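Local coordinates for protein yesU (Bacillus subtilis, PDB 1OQ1) that is of unknown function but adopts a galectin-like fold of two antiparallel beta sheets, a member of the DUF1961 family in the concanavalin clan, at residues V65-P71 / S159-L165; A145-L151 / I176-L182. All blocks are in the same frame, centred on the assembly; numbering follows the deposited sequence.

Contact 1: residues V65-P71 / S159-L165; sequences VTWDFSP and SPYRMKL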
loop_
_atom_site.group_PDB
_atom_site.type_symbol
_atom_site.label_atom_id
_atom_site.label_comp_id
_atom_site.label_asym_id
_atom_site.label_seq_id
_atom_site.Cartn_x
_atom_site.Cartn_y
_atom_site.Cartn_z
ATOM N N VAL A 65 6.408 6.281 -5.227
ATOM C CA VAL A 65 5.955 4.924 -5.528
ATOM C C VAL A 65 4.780 4.945 -6.494
ATOM O O VAL A 65 3.788 5.633 -6.257
ATOM C CB VAL A 65 5.524 4.199 -4.226
ATOM C CG1 VAL A 65 5.136 2.755 -4.529
ATOM C CG2 VAL A 65 6.651 4.247 -3.204
ATOM N N THR A 66 4.895 4.182 -7.574
ATOM C CA THR A 66 3.843 4.123 -8.578
ATOM C C THR A 66 3.478 2.691 -8.959
ATOM O O THR A 66 4.302 1.772 -8.872
ATOM C CB THR A 66 4.260 4.870 -9.867
ATOM O OG1 THR A 66 5.505 4.341 -10.348
ATOM C CG2 THR A 66 4.412 6.364 -9.596
ATOM N N TRP A 67 2.228 2.511 -9.369
ATOM C CA TRP A 67 1.745 1.213 -9.809
ATOM C C TRP A 67 0.396 1.361 -10.503
ATOM O O TRP A 67 -0.315 2.349 -10.292
ATOM C CB TRP A 67 1.644 0.230 -8.623
ATOM C CG TRP A 67 0.521 0.467 -7.631
ATOM C CD1 TRP A 67 -0.676 -0.196 -7.569
ATOM C CD2 TRP A 67 0.526 1.388 -6.529
ATOM N NE1 TRP A 67 -1.413 0.251 -6.490
ATOM C CE2 TRP A 67 -0.697 1.223 -5.837
ATOM C CE3 TRP A 67 1.446 2.335 -6.056
ATOM C CZ2 TRP A 67 -1.023 1.971 -4.696
ATOM C CZ3 TRP A 67 1.122 3.081 -4.920
ATOM C CH2 TRP A 67 -0.104 2.892 -4.255
ATOM N N ASP A 68 0.081 0.401 -11.370
ATOM C CA ASP A 68 -1.191 0.377 -12.086
ATOM C C ASP A 68 -2.124 -0.516 -11.274
ATOM O O ASP A 68 -1.729 -1.603 -10.852
ATOM C CB ASP A 68 -1.003 -0.197 -13.489
ATOM C CG ASP A 68 -0.547 0.849 -14.494
ATOM O OD1 ASP A 68 -0.038 1.907 -14.077
ATOM O OD2 ASP A 68 -0.696 0.606 -15.709
ATOM N N PHE A 69 -3.354 -0.053 -11.064
ATOM C CA PHE A 69 -4.349 -0.770 -10.265
ATOM C C PHE A 69 -5.678 -0.945 -10.994
ATOM O O PHE A 69 -6.200 0.005 -11.576
ATOM C CB PHE A 69 -4.602 0.006 -8.966
ATOM C CG PHE A 69 -5.724 -0.545 -8.128
ATOM C CD1 PHE A 69 -5.567 -1.735 -7.422
ATOM C CD2 PHE A 69 -6.931 0.141 -8.027
ATOM C CE1 PHE A 69 -6.598 -2.230 -6.626
ATOM C CE2 PHE A 69 -7.971 -0.345 -7.233
ATOM C CZ PHE A 69 -7.802 -1.534 -6.531
ATOM N N SER A 70 -6.230 -2.154 -10.940
ATOM C CA SER A 70 -7.512 -2.448 -11.580
ATOM C C SER A 70 -8.433 -3.202 -10.620
ATOM O O SER A 70 -8.157 -4.350 -10.266
ATOM C CB SER A 70 -7.309 -3.315 -12.824
ATOM O OG SER A 70 -6.431 -2.707 -13.745
ATOM N N PRO A 71 -9.524 -2.561 -10.166
ATOM C CA PRO A 71 -10.453 -3.235 -9.252
ATOM C C PRO A 71 -11.334 -4.137 -10.116
ATOM O O PRO A 71 -12.044 -3.653 -10.996
ATOM C CB PRO A 71 -11.220 -2.075 -8.628
ATOM C CG PRO A 71 -11.297 -1.097 -9.760
ATOM C CD PRO A 71 -9.906 -1.150 -10.362
ATOM N N SER A 159 -10.167 0.706 -16.232
ATOM C CA SER A 159 -8.852 0.304 -15.743
ATOM C C SER A 159 -7.775 0.177 -16.814
ATOM O O SER A 159 -8.071 -0.045 -17.987
ATOM C CB SER A 159 -8.979 -1.029 -14.994
ATOM O OG SER A 159 -9.879 -0.912 -13.901
ATOM N N PRO A 160 -6.501 0.293 -16.411
ATOM C CA PRO A 160 -6.078 0.529 -15.025
ATOM C C PRO A 160 -5.997 2.000 -14.620
ATOM O O PRO A 160 -6.066 2.903 -15.456
ATOM C CB PRO A 160 -4.713 -0.143 -14.974
ATOM C CG PRO A 160 -4.163 0.187 -16.328
ATOM C CD PRO A 160 -5.344 -0.067 -17.254
ATOM N N TYR A 161 -5.837 2.224 -13.319
ATOM C CA TYR A 161 -5.707 3.567 -12.763
ATOM C C TYR A 161 -4.247 3.769 -12.341
ATOM O O TYR A 161 -3.609 2.843 -11.844
ATOM C CB TYR A 161 -6.660 3.723 -11.573
ATOM C CG TYR A 161 -8.115 3.703 -11.987
ATOM C CD1 TYR A 161 -8.781 4.883 -12.317
ATOM C CD2 TYR A 161 -8.801 2.495 -12.135
ATOM C CE1 TYR A 161 -10.096 4.864 -12.792
ATOM C CE2 TYR A 161 -10.121 2.465 -12.612
ATOM C CZ TYR A 161 -10.755 3.652 -12.943
ATOM O OH TYR A 161 -12.027 3.637 -13.475
ATOM N N ARG A 162 -3.723 4.975 -12.561
ATOM C CA ARG A 162 -2.332 5.302 -12.228
ATOM C C ARG A 162 -2.205 5.838 -10.804
ATOM O O ARG A 162 -2.625 6.955 -10.510
ATOM C CB ARG A 162 -1.789 6.327 -13.231
ATOM C CG ARG A 162 -1.388 5.733 -14.587
ATOM C CD ARG A 162 -0.068 4.979 -14.464
ATOM N NE ARG A 162 0.341 4.284 -15.685
ATOM C CZ ARG A 162 0.826 4.871 -16.778
ATOM N NH1 ARG A 162 0.970 6.189 -16.832
ATOM N NH2 ARG A 162 1.185 4.126 -17.818
HETATM N N MSE A 163 -1.638 5.019 -9.926
HETATM C CA MSE A 163 -1.472 5.371 -8.516
HETATM C C MSE A 163 -0.073 5.928 -8.270
HETATM O O MSE A 163 0.903 5.382 -8.772
HETATM C CB MSE A 163 -1.681 4.122 -7.663
HETATM C CG MSE A 163 -2.729 3.181 -8.229
HETATM SE SE MSE A 163 -4.532 3.873 -8.151
HETATM C CE MSE A 163 -4.598 5.075 -9.632
ATOM N N LYS A 164 0.022 7.005 -7.494
ATOM C CA LYS A 164 1.321 7.614 -7.201
ATOM C C LYS A 164 1.372 8.096 -5.759
ATOM O O LYS A 164 0.504 8.840 -5.309
ATOM C CB LYS A 164 1.598 8.789 -8.147
ATOM C CG LYS A 164 2.966 9.440 -7.916
ATOM C CD LYS A 164 3.263 10.570 -8.900
ATOM C CE LYS A 164 3.499 10.047 -10.308
ATOM N NZ LYS A 164 3.866 11.142 -11.260
ATOM N N LEU A 165 2.406 7.664 -5.048
ATOM C CA LEU A 165 2.595 8.000 -3.648
ATOM C C LEU A 165 3.965 8.624 -3.400
ATOM O O LEU A 165 4.976 8.082 -3.840
ATOM C CB LEU A 165 2.472 6.723 -2.809
ATOM C CG LEU A 165 2.671 6.860 -1.299
ATOM C CD1 LEU A 165 1.452 7.531 -0.692
ATOM C CD2 LEU A 165 2.876 5.486 -0.680
HETATM O O HOH W 1 1.652 1.181 -16.736
HETATM O O HOH W 2 -11.328 -3.065 -13.548
#
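Trp67 and Met163 face each other in a hydrogen-bonded pair of antiparallel strands, inside one sheet of the galectin-like sandwich. Three such pairs (Val65-Leu165, Trp67-Met163 and Phe69-Tyr161) supply six backbone hydrogen bonds. The packing is dense on the face that carries these residues. Met163, a selenomethionine, lays CB over the centre of the Trp67 six-membered ring, 3.6 Å from the centroid and 11° off the normal: a CH-pi contact. The bend at chi2 (-69°) then sets Met163 SE obliquely to two rings, a Met-aromatic contact with each, 5.5 Å from the centroid of the Trp67 five-membered ring and equally far from that of Phe69. Tyr119 of the opposing sheet binds Trp67 NE1 and meets the Phe69 ring edge-to-face, which marks this side as the sandwich interior.

The other face, with Thr66, Asp68, Arg162 and Lys164, is looser and more exposed. Thr66 CG2 merely lies alongside the Lys164 chain, 3.8 Å from CG. Asp68 and Arg162 run side by side across a non-hydrogen-bonded pair, and Arg162 turns at chi2 to bring NE to the carboxylate. Their salt bridge joins Arg162 NE to Asp68 OD1 at 2.9 Å, but as a hydrogen bond it is weak, being bent to 130°. A water completes the link, donating to Asp68 OD2 at 2.6 Å and accepting from Arg162 NH2.

Contact 2: residues A145-L151 / I176-L182; sequences AMGADPL and INGLPIL
Ile181 CD1 reaches the CD-CG side of the Pro150 ring where the loop following strand 142-148 passes the hairpin made by strands 171-176 and 179-185. No direct hydrogen bond joins the two segments; the short strand axes run at 137° to each other, far from a regular antiparallel pair, and the backbones come together near Gly147 and Leu182. This is the seam between two sheets of the galectin-like sandwich, at the outermost strand of the seven-stranded sheet.

Ile181 can be followed outward. Its CB stands where the strand is disturbed by a classic beta bulge, Ile181 and Leu182 both facing Phe174. From CB the CG2 branch runs to the carbonyl of Ala148, with CG2 3.6 Å from Ala148 O. The other branch has CG1 anti to the carbonyl carbon (chi1 -61°); chi2 (-59°) then bends the chain, so that the terminal CD1 arrives at the proline ring. There Ile181 CD1 lies 3.5 Å from Pro150 CD, tighter than usual for two carbons. Ile176 approaches the same ring obliquely, its CD1 4.0 Å from Pro150 CD, and also crosses Leu151. The hairpin, with its type I' turn from Ile176 to Leu179 and the bulge beyond, presents both isoleucines to one proline.

An Asx turn spans Pro150 and probably helps fix its position: Asp149 OD1 accepts from Leu151 N, met from above the carboxylate plane, while Asp149 OD2 forms a salt bridge with Arg122.

The polar side of the seam is handled by water. Ile181 O accepts from two waters, one also donating to Met146 O and the other to Ala148 O, and it lies 3.5 Å from Gly147 CA in a nearly straight CA-H...O contact. The chemistry implies an interface of apolar side chains bridged by solvent.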
loop_
_atom_site.group_PDB
_atom_site.type_symbol
_atom_site.label_atom_id
_atom_site.label_comp_id
_atom_site.label_asym_id
_atom_site.label_seq_id
_atom_site.Cartn_x
_atom_site.Cartn_y
_atom_site.Cartn_z
ATOM N N ALA A 145 -4.732 11.197 7.844
ATOM C CA ALA A 145 -5.381 12.007 6.823
ATOM C C ALA A 145 -6.370 11.172 6.032
ATOM O O ALA A 145 -6.397 9.948 6.144
ATOM C CB ALA A 145 -4.328 12.596 5.877
HETATM N N MSE A 146 -7.198 11.844 5.241
HETATM C CA MSE A 146 -8.154 11.140 4.404
HETATM C C MSE A 146 -8.638 12.060 3.296
HETATM O O MSE A 146 -8.481 13.287 3.368
HETATM C CB MSE A 146 -9.336 10.584 5.220
HETATM C CG MSE A 146 -10.349 11.585 5.744
HETATM SE SE MSE A 146 -11.916 10.659 6.468
HETATM C CE MSE A 146 -13.130 10.923 5.000
ATOM N N GLY A 147 -9.164 11.450 2.245
ATOM C CA GLY A 147 -9.674 12.205 1.116
ATOM C C GLY A 147 -10.682 11.358 0.367
ATOM O O GLY A 147 -10.705 10.138 0.526
ATOM N N ALA A 148 -11.524 11.991 -0.441
ATOM C CA ALA A 148 -12.522 11.250 -1.207
ATOM C C ALA A 148 -11.828 10.333 -2.217
ATOM O O ALA A 148 -10.755 10.660 -2.723
ATOM C CB ALA A 148 -13.460 12.225 -1.933
ATOM N N ASP A 149 -12.452 9.193 -2.509
ATOM C CA ASP A 149 -11.908 8.201 -3.444
ATOM C C ASP A 149 -12.655 8.240 -4.785
ATOM O O ASP A 149 -13.835 7.893 -4.849
ATOM C CB ASP A 149 -12.040 6.804 -2.814
ATOM C CG ASP A 149 -11.393 5.705 -3.645
ATOM O OD1 ASP A 149 -10.871 5.991 -4.743
ATOM O OD2 ASP A 149 -11.417 4.540 -3.190
ATOM N N PRO A 150 -11.971 8.638 -5.876
ATOM C CA PRO A 150 -12.583 8.715 -7.210
ATOM C C PRO A 150 -12.768 7.366 -7.910
ATOM O O PRO A 150 -13.431 7.283 -8.941
ATOM C CB PRO A 150 -11.620 9.616 -7.973
ATOM C CG PRO A 150 -10.296 9.177 -7.426
ATOM C CD PRO A 150 -10.566 9.090 -5.926
ATOM N N LEU A 151 -12.170 6.316 -7.359
ATOM C CA LEU A 151 -12.289 4.993 -7.960
ATOM C C LEU A 151 -13.742 4.538 -7.967
ATOM O O LEU A 151 -14.433 4.610 -6.950
ATOM C CB LEU A 151 -11.444 3.984 -7.189
ATOM C CG LEU A 151 -9.928 4.137 -7.279
ATOM C CD1 LEU A 151 -9.278 3.195 -6.277
ATOM C CD2 LEU A 151 -9.449 3.829 -8.696
ATOM N N ILE A 176 -4.321 9.853 -7.762
ATOM C CA ILE A 176 -4.852 8.813 -8.639
ATOM C C ILE A 176 -5.126 9.484 -9.982
ATOM O O ILE A 176 -5.878 10.457 -10.056
ATOM C CB ILE A 176 -6.169 8.219 -8.083
ATOM C CG1 ILE A 176 -5.891 7.496 -6.760
ATOM C CG2 ILE A 176 -6.782 7.264 -9.105
ATOM C CD1 ILE A 176 -7.145 7.010 -6.041
ATOM N N ASN A 177 -4.518 8.954 -11.038
ATOM C CA ASN A 177 -4.660 9.521 -12.373
ATOM C C ASN A 177 -4.290 11.006 -12.333
ATOM O O ASN A 177 -4.866 11.821 -13.046
ATOM C CB ASN A 177 -6.091 9.319 -12.904
ATOM C CG ASN A 177 -6.325 7.902 -13.420
ATOM O OD1 ASN A 177 -5.517 7.007 -13.176
ATOM N ND2 ASN A 177 -7.428 7.694 -14.129
ATOM N N GLY A 178 -3.322 11.337 -11.478
ATOM C CA GLY A 178 -2.857 12.711 -11.356
ATOM C C GLY A 178 -3.666 13.622 -10.448
ATOM O O GLY A 178 -3.249 14.748 -10.172
ATOM N N LEU A 179 -4.822 13.152 -9.990
ATOM C CA LEU A 179 -5.670 13.953 -9.110
ATOM C C LEU A 179 -5.224 13.792 -7.663
ATOM O O LEU A 179 -5.188 12.679 -7.144
ATOM C CB LEU A 179 -7.133 13.515 -9.236
ATOM C CG LEU A 179 -8.142 14.247 -8.339
ATOM C CD1 LEU A 179 -8.313 15.681 -8.831
ATOM C CD2 LEU A 179 -9.487 13.516 -8.343
ATOM N N PRO A 180 -4.865 14.900 -6.992
ATOM C CA PRO A 180 -4.436 14.779 -5.595
ATOM C C PRO A 180 -5.597 14.236 -4.767
ATOM O O PRO A 180 -6.728 14.704 -4.900
ATOM C CB PRO A 180 -4.082 16.214 -5.212
ATOM C CG PRO A 180 -3.661 16.822 -6.524
ATOM C CD PRO A 180 -4.705 16.284 -7.472
ATOM N N ILE A 181 -5.314 13.248 -3.924
ATOM C CA ILE A 181 -6.332 12.625 -3.084
ATOM C C ILE A 181 -6.195 13.076 -1.635
ATOM O O ILE A 181 -7.180 13.451 -0.995
ATOM C CB ILE A 181 -6.221 11.081 -3.158
ATOM C CG1 ILE A 181 -6.437 10.623 -4.599
ATOM C CG2 ILE A 181 -7.247 10.422 -2.226
ATOM C CD1 ILE A 181 -7.788 11.033 -5.168
ATOM N N LEU A 182 -4.973 13.026 -1.114
ATOM C CA LEU A 182 -4.719 13.462 0.252
ATOM C C LEU A 182 -3.239 13.764 0.422
ATOM O O LEU A 182 -2.418 13.335 -0.387
ATOM C CB LEU A 182 -5.155 12.381 1.260
ATOM C CG LEU A 182 -4.484 10.999 1.263
ATOM C CD1 LEU A 182 -3.088 11.078 1.873
ATOM C CD2 LEU A 182 -5.335 10.036 2.076
HETATM O O HOH W 3 -7.813 15.209 1.413
HETATM O O HOH W 4 -9.646 13.280 -2.384
#

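How the contacts relate
The centres of contact 1 and contact 2 lie about 12 Å apart, and their segments alternate along the chain: 65-71, 145-151, 159-165, 176-182. Contact 1 pairs neighbouring strands, 63-73 and 161-168, within the eight-stranded sheet. That sheet continues through 171-176 to 179-185, whose hairpin meets strand 142-148 of the seven-stranded sheet in contact 2. The chain therefore changes sheets between 142-148 and 161-168. The contacts touch directly: Arg162 N probably hydrogen-bonds to Asn177 OD1 (2.8 Å), and Tyr161 CG packs 3.6 Å from Leu151 CD2. The two contacts therefore adjoin, one within a sheet and the other where its edge hairpin meets the edge strand of the second sheet.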